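Local structure of ORC1-type DNA replication protein 2 (Aeropyrum pernix, 1W5T) at residues L165-E170 and I180-V185; E238-E243 and L281-V286; S307-I312 and Y345-R350. The protein binds DNA and takes part in the regulation of DNA replication, as an AAA+ ATPase of the CDC6/cdc18 family that carries a C-terminal winged-helix domain. One frame throughout, in Å; residues are numbered along the deposited sequence.

How the contacts relate
The three contacts follow one another along the chain without overlap, and each lies in a different part of this three-part molecule. Contact 1 comes first, in the AAA+ core, where strand 180-186 of the five-stranded parallel sheet meets the turn between helices 158-165 and 167-170. Contact 2 joins the starts of helices 239-249 and 283-292 at the lid, with its centre about 46 Å from that of contact 1. Contact 3 lies in the C-terminal winged-helix domain, its centre about 44 Å from contact 1 and 46 Å from contact 2. Nearest atoms stay at least about 24 Å apart, so none touches another, and each joins elements within its own part of the chain.

Contact 1: residues L165-E170 and I180-V185; sequences LRVHEE and IGFLLV
L165, V167 and H168 pack against I180, F182 and L184 in a buried, mostly apolar contact that lays the junction of two helices on one face of a central strand, with a hydrogen bond near the strand's start. The two backbones run nearly antiparallel, 167° apart end to end, and L165 comes opposite F182 while V167 comes opposite I180. The branch that carries the apolar part is CD1 of L165: it sits over the middle of the F182 ring, 3.8 Å from the centroid and only 8° off the ring normal, a CH-pi contact. The same methyl also reaches L184, with L165 CD1 4.2 Å from L184 CD2. F182 meets V167 differently, presenting its edge to CG1 at CE1. This is the parallel sheet of the P-loop AAA+ core, in which strand 180-186 is flanked by strands 139-145 and 51-56. I180, F182 and L184 point toward residues 165-168, whereas L183 and V185 pack on helix 65-82 on the other face, a helix that begins at the ATP-binding K65. Near I180, H168 CG stands anti to its carbonyl carbon, which starts the ring toward the strand; the ring edge meets I180, and H168 NE2 donates to I180 O at 2.8 Å. The bond is nearly straight, 168° at the hydrogen; it lies close to the ring plane and in the carbonyl plane, on a lone pair of the oxygen. V167 CG1 lies over the centre of one face of that ring, 3.5 Å above its plane. Further along, the hydroxyl of Y38 is hydrogen-bonded to F182 O.

Contact 2: residues E238-E243 and L281-V286; sequences EPRHLE and LSEDLV
H241 lays one face of its imidazole on L281, whose CB stands over the middle of the ring, 3.8 Å from the centroid and 12° off the normal, in a CH-pi contact. The two side chains cross obliquely, and L281 CD1 extends the apolar cover to H241 CB and CD2. CG of H241 stands anti to the carbonyl carbon, chi1 -66°, which starts the ring toward residues 281-283. The ring edge points at the start of the other helix, with H241 CE1 3.8 Å from E283 N. H241 ND1 is buried and has no partner in the model. One turn on, V286 CG1 packs on the main chain, 3.2 Å from H241 O, and its CG2 lies near H241 CB. Here the first turns of helices 239-249 and 283-292 come together in the ATPase lid region; L281 also touches C270 and V286 A269, both of helix 259-275. Toward solvent, R240 and E283 cross at about a right angle, their guanidinium and carboxylate planes 51° apart. R240 NH1 donates to E283 OE1 at 2.9 Å, and the oxygen accepts with its anti lone pair; the bond is bent, and the oxygen is tilted from the guanidinium plane. The other terminal nitrogen, R240 NH2, lies 3.0 Å from E238 OE2 in a second salt bridge, so the arginine links two carboxylates in a salt-bridge network. E283 OE2 is salt-bridged in turn to R287.

Contact 3: residues S307-I312 and Y345-R350; sequences SIHELI and YNVKPR
Y345, V347 and R350 meet I312 and H309 in the winged-helix domain, where the loop between helices 330-345 and 352-364 runs past the first turns of helix 308-322. Y345 ends its helix with a ring that takes I312 on one face: I312 CG1 lies 3.5 Å above the ring plane, displaced toward the rim, and comes closest at Y345 CD1. The two side chains slide past each other in opposite directions. At the far end of that ring, Y345 OH makes a weak hydrogen bond to D400, while the ring also packs on I403, both of helix 392-408. N346 then turns the chain out of the helix with positive phi. V347 reaches H309 tip to tip: its CG2, set between the backbone N and the carbonyl carbon, is the branch that gets there, 3.7 Å from H309 NE2, and the same methyl touches I312 CD1 at 4.2 Å, filling in between the two helix residues. From K348 the contact is made by the main chain, with K348 O 3.5 Å from H309 CE1. P349 packs its ring on helix 330-345, while its CA passes near H309 CE1. Y337 of that helix ties the two segments together, its hydroxyl hydrogen-bonded to both H309 ND1 and R350 N. Last comes R350, crossing H309 at about a right angle, its guanidinium 68° from the imidazole plane; the aliphatic part makes the CH-pi contact, with R350 CG 3.8 Å from the H309 ring centroid and offset toward the ND1 side.

Contact 1: residues L165-E170 and I180-V185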
loop_
_atom_site.group_PDB
_atom_site.type_symbol
_atom_site.label_atom_id
_atom_site.label_comp_id
_atom_site.label_asym_id
_atom_site.label_seq_id
_atom_site.Cartn_x
_atom_site.Cartn_y
_atom_site.Cartn_z
ATOM N N LEU A 165 5.911 14.749 14.127
ATOM C CA LEU A 165 6.884 14.532 13.066
ATOM C C LEU A 165 8.039 15.513 13.188
ATOM O O LEU A 165 9.063 15.371 12.540
ATOM C CB LEU A 165 6.224 14.602 11.688
ATOM C CG LEU A 165 5.637 13.357 11.004
ATOM C CD1 LEU A 165 5.695 12.041 11.790
ATOM C CD2 LEU A 165 4.241 13.644 10.642
ATOM N N ARG A 166 7.868 16.499 14.058
ATOM C CA ARG A 166 8.964 17.408 14.405
ATOM C C ARG A 166 9.262 17.374 15.908
ATOM O O ARG A 166 9.617 18.398 16.507
ATOM C CB ARG A 166 8.649 18.828 13.921
ATOM C CG ARG A 166 8.836 18.987 12.402
ATOM C CD ARG A 166 8.128 20.170 11.775
ATOM N NE ARG A 166 9.074 21.047 11.083
ATOM C CZ ARG A 166 9.408 22.256 11.504
ATOM N NH1 ARG A 166 8.863 22.756 12.621
ATOM N NH2 ARG A 166 10.280 22.970 10.817
ATOM N N VAL A 167 9.145 16.182 16.491
ATOM C CA VAL A 167 9.286 15.959 17.919
ATOM C C VAL A 167 10.570 16.517 18.590
ATOM O O VAL A 167 10.511 17.111 19.670
ATOM C CB VAL A 167 9.092 14.463 18.256
ATOM C CG1 VAL A 167 10.136 13.613 17.525
ATOM C CG2 VAL A 167 9.114 14.227 19.773
ATOM N N HIS A 168 11.708 16.343 17.953
ATOM C CA HIS A 168 12.975 16.827 18.513
ATOM C C HIS A 168 13.211 18.351 18.500
ATOM O O HIS A 168 14.198 18.829 19.085
ATOM C CB HIS A 168 14.117 16.092 17.846
ATOM C CG HIS A 168 13.891 14.620 17.783
ATOM N ND1 HIS A 168 13.687 13.857 18.912
ATOM C CD2 HIS A 168 13.777 13.776 16.731
ATOM C CE1 HIS A 168 13.500 12.599 18.560
ATOM N NE2 HIS A 168 13.561 12.521 17.244
ATOM N N GLU A 169 12.319 19.086 17.830
ATOM C CA GLU A 169 12.276 20.550 17.865
ATOM C C GLU A 169 11.278 21.007 18.913
ATOM O O GLU A 169 11.464 22.064 19.509
ATOM C CB GLU A 169 11.860 21.125 16.511
ATOM C CG GLU A 169 12.854 20.892 15.374
ATOM C CD GLU A 169 12.378 21.490 14.056
ATOM O OE1 GLU A 169 12.586 20.846 13.006
ATOM O OE2 GLU A 169 11.791 22.609 14.062
ATOM N N GLU A 170 10.231 20.215 19.147
ATOM C CA GLU A 170 9.198 20.564 20.125
ATOM C C GLU A 170 9.505 20.002 21.505
ATOM O O GLU A 170 9.187 20.629 22.526
ATOM C CB GLU A 170 7.830 20.040 19.679
ATOM C CG GLU A 170 7.182 20.839 18.556
ATOM C CD GLU A 170 5.894 21.541 18.985
ATOM O OE1 GLU A 170 5.298 22.261 18.148
ATOM O OE2 GLU A 170 5.460 21.380 20.151
ATOM N N ILE A 180 14.072 9.344 18.080
ATOM C CA ILE A 180 12.842 8.864 17.424
ATOM C C ILE A 180 12.878 9.196 15.939
ATOM O O ILE A 180 13.021 10.368 15.571
ATOM C CB ILE A 180 11.559 9.496 18.023
ATOM C CG1 ILE A 180 11.480 9.310 19.533
ATOM C CG2 ILE A 180 10.320 8.809 17.424
ATOM C CD1 ILE A 180 10.305 10.002 20.114
ATOM N N GLY A 181 12.759 8.183 15.089
ATOM C CA GLY A 181 12.589 8.418 13.669
ATOM C C GLY A 181 11.302 7.783 13.180
ATOM O O GLY A 181 10.645 7.053 13.913
ATOM N N PHE A 182 10.957 8.043 11.925
ATOM C CA PHE A 182 9.673 7.657 11.382
ATOM C C PHE A 182 9.768 7.097 10.004
ATOM O O PHE A 182 10.531 7.568 9.199
ATOM C CB PHE A 182 8.750 8.863 11.321
ATOM C CG PHE A 182 8.303 9.332 12.655
ATOM C CD1 PHE A 182 8.923 10.395 13.249
ATOM C CD2 PHE A 182 7.248 8.714 13.311
ATOM C CE1 PHE A 182 8.502 10.863 14.476
ATOM C CE2 PHE A 182 6.850 9.159 14.575
ATOM C CZ PHE A 182 7.481 10.243 15.143
ATOM N N LEU A 183 8.966 6.080 9.746
ATOM C CA LEU A 183 8.801 5.552 8.419
ATOM C C LEU A 183 7.299 5.598 8.194
ATOM O O LEU A 183 6.548 4.859 8.841
ATOM C CB LEU A 183 9.300 4.122 8.378
ATOM C CG LEU A 183 9.944 3.638 7.085
ATOM C CD1 LEU A 183 9.873 2.154 6.933
ATOM C CD2 LEU A 183 9.557 4.351 5.795
ATOM N N LEU A 184 6.847 6.507 7.340
ATOM C CA LEU A 184 5.398 6.619 7.067
ATOM C C LEU A 184 5.103 5.700 5.900
ATOM O O LEU A 184 5.915 5.591 4.974
ATOM C CB LEU A 184 5.033 8.048 6.709
ATOM C CG LEU A 184 5.636 9.148 7.628
ATOM C CD1 LEU A 184 5.179 10.589 7.265
ATOM C CD2 LEU A 184 5.302 8.863 9.093
ATOM N N VAL A 185 3.985 4.991 5.943
ATOM C CA VAL A 185 3.602 4.165 4.785
ATOM C C VAL A 185 2.203 4.557 4.377
ATOM O O VAL A 185 1.341 4.467 5.218
ATOM C CB VAL A 185 3.625 2.677 5.148
ATOM C CG1 VAL A 185 3.225 1.813 3.951
ATOM C CG2 VAL A 185 4.994 2.278 5.685
#

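Contact 2: residues E238-E243 and L281-V286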
loop_
_atom_site.group_PDB
_atom_site.type_symbol
_atom_site.label_atom_id
_atom_site.label_comp_id
_atom_site.label_asym_id
_atom_site.label_seq_id
_atom_site.Cartn_x
_atom_site.Cartn_y
_atom_site.Cartn_z
ATOM N N GLU A 238 7.821 -27.518 -8.335
ATOM C CA GLU A 238 8.691 -27.383 -9.458
ATOM C C GLU A 238 8.597 -25.926 -9.916
ATOM O O GLU A 238 7.529 -25.341 -9.781
ATOM C CB GLU A 238 8.081 -28.228 -10.543
ATOM C CG GLU A 238 9.032 -28.965 -11.389
ATOM C CD GLU A 238 9.328 -30.339 -10.908
ATOM O OE1 GLU A 238 9.917 -30.454 -9.783
ATOM O OE2 GLU A 238 9.006 -31.273 -11.714
ATOM N N PRO A 239 9.682 -25.361 -10.469
ATOM C CA PRO A 239 9.634 -24.022 -11.072
ATOM C C PRO A 239 8.385 -23.716 -11.876
ATOM O O PRO A 239 7.830 -22.652 -11.652
ATOM C CB PRO A 239 10.885 -24.007 -11.985
ATOM C CG PRO A 239 11.898 -24.803 -11.133
ATOM C CD PRO A 239 11.049 -25.940 -10.554
ATOM N N ARG A 240 7.952 -24.620 -12.754
ATOM C CA ARG A 240 6.866 -24.349 -13.704
ATOM C C ARG A 240 5.556 -24.116 -13.019
ATOM O O ARG A 240 4.734 -23.332 -13.528
ATOM C CB ARG A 240 6.679 -25.474 -14.720
ATOM C CG ARG A 240 6.802 -26.866 -14.153
ATOM C CD ARG A 240 6.741 -27.910 -15.241
ATOM N NE ARG A 240 7.111 -29.211 -14.751
ATOM C CZ ARG A 240 6.308 -30.170 -14.273
ATOM N NH1 ARG A 240 4.969 -30.087 -14.201
ATOM N NH2 ARG A 240 6.917 -31.275 -13.874
ATOM N N HIS A 241 5.358 -24.805 -11.887
ATOM C CA HIS A 241 4.185 -24.629 -11.056
ATOM C C HIS A 241 4.086 -23.148 -10.695
ATOM O O HIS A 241 3.029 -22.558 -10.800
ATOM C CB HIS A 241 4.291 -25.443 -9.763
ATOM C CG HIS A 241 4.293 -26.932 -9.946
ATOM N ND1 HIS A 241 3.429 -27.596 -10.795
ATOM C CD2 HIS A 241 5.006 -27.895 -9.318
ATOM C CE1 HIS A 241 3.662 -28.893 -10.729
ATOM N NE2 HIS A 241 4.614 -29.098 -9.844
ATOM N N LEU A 242 5.200 -22.564 -10.253
ATOM C CA LEU A 242 5.224 -21.167 -9.819
ATOM C C LEU A 242 5.090 -20.195 -11.008
ATOM O O LEU A 242 4.542 -19.089 -10.864
ATOM C CB LEU A 242 6.521 -20.863 -9.063
ATOM C CG LEU A 242 7.002 -21.807 -7.963
ATOM C CD1 LEU A 242 8.357 -21.324 -7.405
ATOM C CD2 LEU A 242 5.954 -21.974 -6.865
ATOM N N GLU A 243 5.602 -20.603 -12.171
ATOM C CA GLU A 243 5.532 -19.770 -13.366
ATOM C C GLU A 243 4.108 -19.534 -13.774
ATOM O O GLU A 243 3.776 -18.457 -14.263
ATOM C CB GLU A 243 6.195 -20.452 -14.535
ATOM C CG GLU A 243 7.668 -20.229 -14.612
ATOM C CD GLU A 243 8.315 -21.178 -15.603
ATOM O OE1 GLU A 243 7.812 -21.242 -16.773
ATOM O OE2 GLU A 243 9.323 -21.833 -15.195
ATOM N N LEU A 281 2.491 -30.866 -5.889
ATOM C CA LEU A 281 1.634 -30.078 -6.753
ATOM C C LEU A 281 1.507 -30.712 -8.119
ATOM O O LEU A 281 2.358 -31.504 -8.560
ATOM C CB LEU A 281 2.165 -28.667 -6.932
ATOM C CG LEU A 281 2.243 -27.761 -5.724
ATOM C CD1 LEU A 281 2.960 -26.451 -6.061
ATOM C CD2 LEU A 281 0.862 -27.507 -5.136
ATOM N N SER A 282 0.428 -30.343 -8.800
ATOM C CA SER A 282 0.338 -30.596 -10.226
ATOM C C SER A 282 -0.059 -29.283 -10.890
ATOM O O SER A 282 -0.553 -28.368 -10.208
ATOM C CB SER A 282 -0.666 -31.720 -10.504
ATOM O OG SER A 282 -1.983 -31.291 -10.271
ATOM N N GLU A 283 0.170 -29.165 -12.192
ATOM C CA GLU A 283 -0.229 -27.990 -12.920
ATOM C C GLU A 283 -1.722 -27.665 -12.873
ATOM O O GLU A 283 -2.102 -26.480 -12.809
ATOM C CB GLU A 283 0.235 -28.119 -14.364
ATOM C CG GLU A 283 1.712 -28.449 -14.446
ATOM C CD GLU A 283 2.265 -28.225 -15.808
ATOM O OE1 GLU A 283 3.431 -28.579 -16.074
ATOM O OE2 GLU A 283 1.522 -27.709 -16.625
ATOM N N ASP A 284 -2.566 -28.707 -12.934
ATOM C CA ASP A 284 -4.023 -28.553 -12.829
ATOM C C ASP A 284 -4.431 -27.832 -11.544
ATOM O O ASP A 284 -5.273 -26.932 -11.568
ATOM C CB ASP A 284 -4.734 -29.906 -12.933
ATOM C CG ASP A 284 -4.640 -30.525 -14.351
ATOM O OD1 ASP A 284 -5.009 -31.692 -14.515
ATOM O OD2 ASP A 284 -4.201 -29.941 -15.361
ATOM N N LEU A 285 -3.822 -28.228 -10.432
ATOM C CA LEU A 285 -4.167 -27.674 -9.124
ATOM C C LEU A 285 -3.735 -26.210 -9.025
ATOM O O LEU A 285 -4.475 -25.382 -8.557
ATOM C CB LEU A 285 -3.566 -28.532 -7.994
ATOM C CG LEU A 285 -4.259 -29.917 -7.890
ATOM C CD1 LEU A 285 -3.421 -30.928 -7.108
ATOM C CD2 LEU A 285 -5.707 -29.829 -7.248
ATOM N N VAL A 286 -2.552 -25.904 -9.531
ATOM C CA VAL A 286 -2.057 -24.534 -9.568
ATOM C C VAL A 286 -2.969 -23.697 -10.444
ATOM O O VAL A 286 -3.438 -22.647 -10.011
ATOM C CB VAL A 286 -0.588 -24.463 -10.051
ATOM C CG1 VAL A 286 -0.142 -23.024 -10.304
ATOM C CG2 VAL A 286 0.315 -25.119 -9.012
#

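Contact 3: residues S307-I312 and Y345-R350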
loop_
_atom_site.group_PDB
_atom_site.type_symbol
_atom_site.label_atom_id
_atom_site.label_comp_id
_atom_site.label_asym_id
_atom_site.label_seq_id
_atom_site.Cartn_x
_atom_site.Cartn_y
_atom_site.Cartn_z
ATOM N N SER A 307 -18.129 11.695 -8.596
ATOM C CA SER A 307 -19.370 12.216 -9.151
ATOM C C SER A 307 -20.012 11.331 -10.254
ATOM O O SER A 307 -19.336 10.583 -10.947
ATOM C CB SER A 307 -19.128 13.632 -9.666
ATOM O OG SER A 307 -18.885 13.669 -11.060
ATOM N N ILE A 308 -21.328 11.419 -10.375
ATOM C CA ILE A 308 -22.140 10.617 -11.294
ATOM C C ILE A 308 -21.548 10.649 -12.690
ATOM O O ILE A 308 -21.555 9.674 -13.424
ATOM C CB ILE A 308 -23.587 11.206 -11.358
ATOM C CG1 ILE A 308 -24.269 11.146 -9.999
ATOM C CG2 ILE A 308 -24.438 10.490 -12.370
ATOM C CD1 ILE A 308 -25.548 11.973 -9.929
ATOM N N HIS A 309 -21.009 11.807 -13.027
ATOM C CA HIS A 309 -20.581 12.067 -14.368
ATOM C C HIS A 309 -19.279 11.398 -14.718
ATOM O O HIS A 309 -19.163 10.833 -15.801
ATOM C CB HIS A 309 -20.649 13.557 -14.647
ATOM C CG HIS A 309 -22.021 13.982 -15.065
ATOM N ND1 HIS A 309 -22.438 13.947 -16.381
ATOM C CD2 HIS A 309 -23.108 14.329 -14.336
ATOM C CE1 HIS A 309 -23.710 14.302 -16.447
ATOM N NE2 HIS A 309 -24.138 14.541 -15.220
ATOM N N GLU A 310 -18.346 11.393 -13.766
ATOM C CA GLU A 310 -17.157 10.543 -13.855
ATOM C C GLU A 310 -17.541 9.077 -13.959
ATOM O O GLU A 310 -16.980 8.352 -14.758
ATOM C CB GLU A 310 -16.223 10.736 -12.671
ATOM C CG GLU A 310 -16.374 12.073 -11.984
ATOM C CD GLU A 310 -15.089 12.583 -11.382
ATOM O OE1 GLU A 310 -15.173 13.173 -10.303
ATOM O OE2 GLU A 310 -14.014 12.406 -11.985
ATOM N N LEU A 311 -18.506 8.665 -13.154
ATOM C CA LEU A 311 -18.960 7.286 -13.094
ATOM C C LEU A 311 -19.578 6.835 -14.434
ATOM O O LEU A 311 -19.370 5.704 -14.880
ATOM C CB LEU A 311 -19.977 7.157 -11.952
ATOM C CG LEU A 311 -19.688 6.635 -10.536
ATOM C CD1 LEU A 311 -18.227 6.497 -10.215
ATOM C CD2 LEU A 311 -20.400 7.477 -9.457
ATOM N N ILE A 312 -20.345 7.723 -15.068
ATOM C CA ILE A 312 -20.872 7.460 -16.405
ATOM C C ILE A 312 -19.753 7.240 -17.463
ATOM O O ILE A 312 -19.839 6.352 -18.299
ATOM C CB ILE A 312 -21.891 8.571 -16.847
ATOM C CG1 ILE A 312 -23.176 8.457 -16.048
ATOM C CG2 ILE A 312 -22.269 8.423 -18.301
ATOM C CD1 ILE A 312 -23.775 9.802 -15.741
ATOM N N TYR A 345 -29.356 7.686 -18.402
ATOM C CA TYR A 345 -29.267 8.236 -17.042
ATOM C C TYR A 345 -30.187 9.413 -16.700
ATOM O O TYR A 345 -30.244 9.832 -15.549
ATOM C CB TYR A 345 -27.798 8.575 -16.687
ATOM C CG TYR A 345 -26.959 7.339 -16.536
ATOM C CD1 TYR A 345 -26.030 6.984 -17.508
ATOM C CD2 TYR A 345 -27.126 6.492 -15.442
ATOM C CE1 TYR A 345 -25.291 5.834 -17.384
ATOM C CE2 TYR A 345 -26.381 5.339 -15.313
ATOM C CZ TYR A 345 -25.465 5.013 -16.285
ATOM O OH TYR A 345 -24.707 3.850 -16.164
ATOM N N ASN A 346 -30.885 9.943 -17.703
ATOM C CA ASN A 346 -31.745 11.137 -17.567
ATOM C C ASN A 346 -31.084 12.332 -16.839
ATOM O O ASN A 346 -31.698 12.973 -15.970
ATOM C CB ASN A 346 -33.136 10.795 -16.972
ATOM C CG ASN A 346 -33.496 9.299 -17.095
ATOM O OD1 ASN A 346 -33.654 8.610 -16.077
ATOM N ND2 ASN A 346 -33.619 8.794 -18.340
ATOM N N VAL A 347 -29.825 12.606 -17.195
ATOM C CA VAL A 347 -29.112 13.806 -16.755
ATOM C C VAL A 347 -28.568 14.518 -17.996
ATOM O O VAL A 347 -28.193 13.855 -18.987
ATOM C CB VAL A 347 -27.931 13.486 -15.767
ATOM C CG1 VAL A 347 -28.446 13.055 -14.395
ATOM C CG2 VAL A 347 -26.943 12.450 -16.343
ATOM N N LYS A 348 -28.517 15.850 -17.985
ATOM C CA LYS A 348 -27.969 16.528 -19.169
ATOM C C LYS A 348 -26.411 16.451 -19.204
ATOM O O LYS A 348 -25.752 16.630 -18.164
ATOM C CB LYS A 348 -28.534 17.956 -19.367
ATOM C CG LYS A 348 -28.236 18.935 -18.244
ATOM C CD LYS A 348 -27.316 20.083 -18.704
ATOM C CE LYS A 348 -26.922 20.999 -17.530
ATOM N NZ LYS A 348 -25.438 21.066 -17.298
ATOM N N PRO A 349 -25.839 16.139 -20.373
ATOM C CA PRO A 349 -24.375 15.990 -20.494
ATOM C C PRO A 349 -23.657 17.273 -20.133
ATOM O O PRO A 349 -24.105 18.329 -20.567
ATOM C CB PRO A 349 -24.153 15.636 -21.975
ATOM C CG PRO A 349 -25.447 15.898 -22.681
ATOM C CD PRO A 349 -26.536 15.865 -21.644
ATOM N N ARG A 350 -22.598 17.168 -19.329
ATOM C CA ARG A 350 -21.748 18.294 -18.971
ATOM C C ARG A 350 -20.921 18.784 -20.167
ATOM O O ARG A 350 -20.627 18.013 -21.086
ATOM C CB ARG A 350 -20.810 17.902 -17.832
ATOM C CG ARG A 350 -21.468 17.488 -16.520
ATOM C CD ARG A 350 -22.359 18.570 -15.858
ATOM N NE ARG A 350 -21.634 19.402 -14.898
ATOM C CZ ARG A 350 -21.669 19.247 -13.569
ATOM N NH1 ARG A 350 -22.390 18.274 -13.008
ATOM N NH2 ARG A 350 -20.970 20.079 -12.790
#